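Local coordinates for protein CDP-4-keto-6-deoxy-D-glucose-3-dehydrase (Yersinia pseudotuberculosis, PDB 3BB8) that probably acts in lipopolysaccharide sugar biosynthesis as a pyridoxal phosphate-dependent enzyme of the aminotransferase fold, dehydrating CDP-4-keto-6-deoxy-D-glucose at carbon 3, at residues A[100-105]-A[185-190]. The protein carries 1 engineered substitution. Sequence-based numbering, arbitrary orientation.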
ATOM      1  N   PRO A 100      12.808  10.174 -14.842  1.00 41.48           N
ATOM      2  CA  PRO A 100      13.584  10.916 -15.839  1.00 41.35           C
ATOM      3  C   PRO A 100      14.909  11.437 -15.276  1.00 42.08           C
ATOM      4  O   PRO A 100      15.755  11.927 -16.017  1.00 44.83           O
ATOM      5  CB  PRO A 100      12.631  12.034 -16.265  1.00 40.76           C
ATOM      6  CG  PRO A 100      11.758  12.227 -15.047  1.00 42.20           C
ATOM      7  CD  PRO A 100      11.500  10.813 -14.606  1.00 40.45           C
ATOM      8  N   LYS A 101      15.090  11.331 -13.965  1.00 43.32           N
ATOM      9  CA  LYS A 101      16.338  11.762 -13.346  1.00 44.28           C
ATOM     10  C   LYS A 101      17.480  10.812 -13.726  1.00 45.19           C
ATOM     11  O   LYS A 101      18.656  11.132 -13.533  1.00 45.07           O
ATOM     12  CB  LYS A 101      16.207  11.795 -11.821  1.00 44.68           C
ATOM     13  CG  LYS A 101      15.304  12.895 -11.289  1.00 49.18           C
ATOM     14  CD  LYS A 101      15.411  12.998  -9.771  1.00 50.74           C
ATOM     15  CE  LYS A 101      14.536  14.115  -9.221  1.00 52.68           C
ATOM     16  NZ  LYS A 101      14.867  15.445  -9.817  1.00 54.52           N
ATOM     17  N   LEU A 102      17.130   9.645 -14.263  1.00 44.05           N
ATOM     18  CA  LEU A 102      18.125   8.653 -14.654  1.00 43.74           C
ATOM     19  C   LEU A 102      18.481   8.772 -16.137  1.00 43.23           C
ATOM     20  O   LEU A 102      19.067   7.864 -16.736  1.00 42.09           O
ATOM     21  CB  LEU A 102      17.605   7.248 -14.331  1.00 41.17           C
ATOM     22  CG  LEU A 102      17.299   7.064 -12.843  1.00 40.46           C
ATOM     23  CD1 LEU A 102      16.698   5.687 -12.606  1.00 41.00           C
ATOM     24  CD2 LEU A 102      18.567   7.248 -12.025  1.00 37.59           C
ATOM     25  N   GLY A 103      18.115   9.909 -16.715  1.00 43.19           N
ATOM     26  CA  GLY A 103      18.402  10.169 -18.109  1.00 42.75           C
ATOM     27  C   GLY A 103      18.196   9.004 -19.053  1.00 43.49           C
ATOM     28  O   GLY A 103      17.197   8.291 -18.972  1.00 42.22           O
ATOM     29  N   VAL A 104      19.165   8.809 -19.946  1.00 42.53           N
ATOM     30  CA  VAL A 104      19.117   7.760 -20.957  1.00 42.60           C
ATOM     31  C   VAL A 104      18.835   6.347 -20.439  1.00 42.84           C
ATOM     32  O   VAL A 104      18.296   5.519 -21.171  1.00 43.18           O
ATOM     33  CB  VAL A 104      20.438   7.730 -21.775  1.00 42.66           C
ATOM     34  CG1 VAL A 104      21.540   7.044 -20.974  1.00 41.46           C
ATOM     35  CG2 VAL A 104      20.209   7.036 -23.110  1.00 43.22           C
ATOM     36  N   ARG A 105      19.182   6.057 -19.187  1.00 42.08           N
ATOM     37  CA  ARG A 105      18.928   4.714 -18.691  1.00 43.31           C
ATOM     38  C   ARG A 105      17.703   4.546 -17.791  1.00 44.51           C
ATOM     39  O   ARG A 105      17.696   3.730 -16.872  1.00 44.55           O
ATOM     40  CB  ARG A 105      20.179   4.151 -18.011  1.00 42.94           C
ATOM     41  CG  ARG A 105      20.696   4.898 -16.805  1.00 40.75           C
ATOM     42  CD  ARG A 105      21.964   4.198 -16.312  1.00 41.56           C
ATOM     43  NE  ARG A 105      21.814   2.743 -16.392  1.00 37.70           N
ATOM     44  CZ  ARG A 105      22.222   1.877 -15.473  1.00 35.41           C
ATOM     45  NH1 ARG A 105      22.825   2.293 -14.369  1.00 34.29           N
ATOM     46  NH2 ARG A 105      22.006   0.582 -15.656  1.00 35.65           N
ATOM     47  N   ASN A 185      24.992  -3.491 -19.330  1.00 47.95           N
ATOM     48  CA  ASN A 185      24.652  -2.330 -18.513  1.00 47.03           C
ATOM     49  C   ASN A 185      23.169  -2.309 -18.140  1.00 46.62           C
ATOM     50  O   ASN A 185      22.529  -1.249 -18.119  1.00 44.84           O
ATOM     51  CB  ASN A 185      25.014  -1.042 -19.253  1.00 48.02           C
ATOM     52  CG  ASN A 185      26.502  -0.850 -19.381  1.00 49.23           C
ATOM     53  OD1 ASN A 185      27.208  -0.677 -18.384  1.00 50.73           O
ATOM     54  ND2 ASN A 185      26.994  -0.886 -20.612  1.00 49.01           N
ATOM     55  N   LEU A 186      22.635  -3.488 -17.846  1.00 45.18           N
ATOM     56  CA  LEU A 186      21.238  -3.634 -17.475  1.00 43.29           C
ATOM     57  C   LEU A 186      21.059  -3.398 -15.985  1.00 41.15           C
ATOM     58  O   LEU A 186      21.947  -3.711 -15.189  1.00 40.70           O
ATOM     59  CB  LEU A 186      20.755  -5.045 -17.798  1.00 44.28           C
ATOM     60  CG  LEU A 186      20.897  -5.554 -19.230  1.00 46.91           C
ATOM     61  CD1 LEU A 186      20.534  -7.034 -19.267  1.00 45.66           C
ATOM     62  CD2 LEU A 186      20.005  -4.745 -20.163  1.00 46.94           C
ATOM     63  N   TRP A 187      19.908  -2.836 -15.623  1.00 38.16           N
ATOM     64  CA  TRP A 187      19.561  -2.598 -14.223  1.00 34.33           C
ATOM     65  C   TRP A 187      19.265  -3.964 -13.620  1.00 32.33           C
ATOM     66  O   TRP A 187      18.727  -4.832 -14.305  1.00 31.23           O
ATOM     67  CB  TRP A 187      18.280  -1.756 -14.115  1.00 33.60           C
ATOM     68  CG  TRP A 187      18.441  -0.304 -14.387  1.00 29.23           C
ATOM     69  CD1 TRP A 187      17.970   0.388 -15.465  1.00 30.35           C
ATOM     70  CD2 TRP A 187      19.078   0.652 -13.540  1.00 28.04           C
ATOM     71  NE1 TRP A 187      18.274   1.723 -15.336  1.00 30.40           N
ATOM     72  CE2 TRP A 187      18.955   1.910 -14.162  1.00 26.93           C
ATOM     73  CE3 TRP A 187      19.740   0.565 -12.308  1.00 27.90           C
ATOM     74  CZ2 TRP A 187      19.465   3.072 -13.597  1.00 28.69           C
ATOM     75  CZ3 TRP A 187      20.243   1.716 -11.747  1.00 28.58           C
ATOM     76  CH2 TRP A 187      20.103   2.955 -12.390  1.00 27.33           C
ATOM     77  N   LEU A 188      19.596  -4.162 -12.349  1.00 32.64           N
ATOM     78  CA  LEU A 188      19.308  -5.443 -11.707  1.00 33.35           C
ATOM     79  C   LEU A 188      18.502  -5.306 -10.415  1.00 33.01           C
ATOM     80  O   LEU A 188      18.962  -4.690  -9.446  1.00 31.47           O
ATOM     81  CB  LEU A 188      20.599  -6.218 -11.388  1.00 32.70           C
ATOM     82  CG  LEU A 188      20.316  -7.512 -10.595  1.00 33.58           C
ATOM     83  CD1 LEU A 188      19.652  -8.520 -11.516  1.00 27.69           C
ATOM     84  CD2 LEU A 188      21.595  -8.094 -10.000  1.00 31.76           C
ATOM     85  N   ILE A 189      17.308  -5.894 -10.391  1.00 32.59           N
ATOM     86  CA  ILE A 189      16.489  -5.856  -9.181  1.00 31.94           C
ATOM     87  C   ILE A 189      16.371  -7.253  -8.570  1.00 32.98           C
ATOM     88  O   ILE A 189      15.905  -8.194  -9.218  1.00 31.32           O
ATOM     89  CB  ILE A 189      15.075  -5.304  -9.455  1.00 30.89           C
ATOM     90  CG1 ILE A 189      15.170  -3.820  -9.815  1.00 31.97           C
ATOM     91  CG2 ILE A 189      14.194  -5.467  -8.211  1.00 27.44           C
ATOM     92  CD1 ILE A 189      13.905  -3.229 -10.335  1.00 28.28           C
ATOM     93  N   GLU A 190      16.804  -7.371  -7.320  1.00 32.67           N
ATOM     94  CA  GLU A 190      16.755  -8.628  -6.583  1.00 31.81           C
ATOM     95  C   GLU A 190      15.524  -8.729  -5.684  1.00 32.33           C
ATOM     96  O   GLU A 190      15.474  -8.091  -4.631  1.00 29.67           O
ATOM     97  CB  GLU A 190      17.970  -8.758  -5.670  1.00 33.84           C
ATOM     98  CG  GLU A 190      19.238  -9.307  -6.270  1.00 36.38           C
ATOM     99  CD  GLU A 190      20.335  -9.359  -5.221  1.00 38.85           C
ATOM    100  OE1 GLU A 190      21.026  -8.334  -5.021  1.00 42.37           O
ATOM    101  OE2 GLU A 190      20.491 -10.413  -4.571  1.00 36.91           O
TER
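Trp187 NE1 gives its hydrogen to the backbone O of Arg105 in a short, almost straight bond, 2.6 Å long with 172° at the hydrogen. The oxygen lies in the indole plane, and the N-H approaches nearly in line with the Arg105 carbonyl. Arg105 then holds the same indole a second time, with its side chain. CG sits between the backbone N and the carbonyl carbon (chi1 61°), and a bend at chi3 sets NE. The guanidinium lies flat over one face of the ring, planes 4° apart. Arg105 CZ stands 3.6 Å from the centroid of the Trp187 six-membered ring, close to the ring normal: a cation-pi stack. Arg105 NH1 comes to 3.4 Å from Trp187 CH2, while Arg105 NH2 lies over the centre of the indole, nearest CD2. From there Arg105 NH2 makes a weak, bent hydrogen bond to Asn185 O at 3.1 Å, little more than a loose link to the backbone just before the strand. Leu102 adds an apolar touch, its CD1 3.9 Å from Trp187 CZ2. Leu97, Leu107 and Ala161 also pack on the indole, and Leu102 reaches Glu236 of helix 235-245. This is packing within the aspartate aminotransferase fold, away from the pyridoxal phosphate pocket: it joins the loop between helix 86-96 and strand 112-115 to the start of strand 187-191, which follows helix 174-184 and runs in the large mixed sheet between strands 159-165 and 211-215, parallel to both.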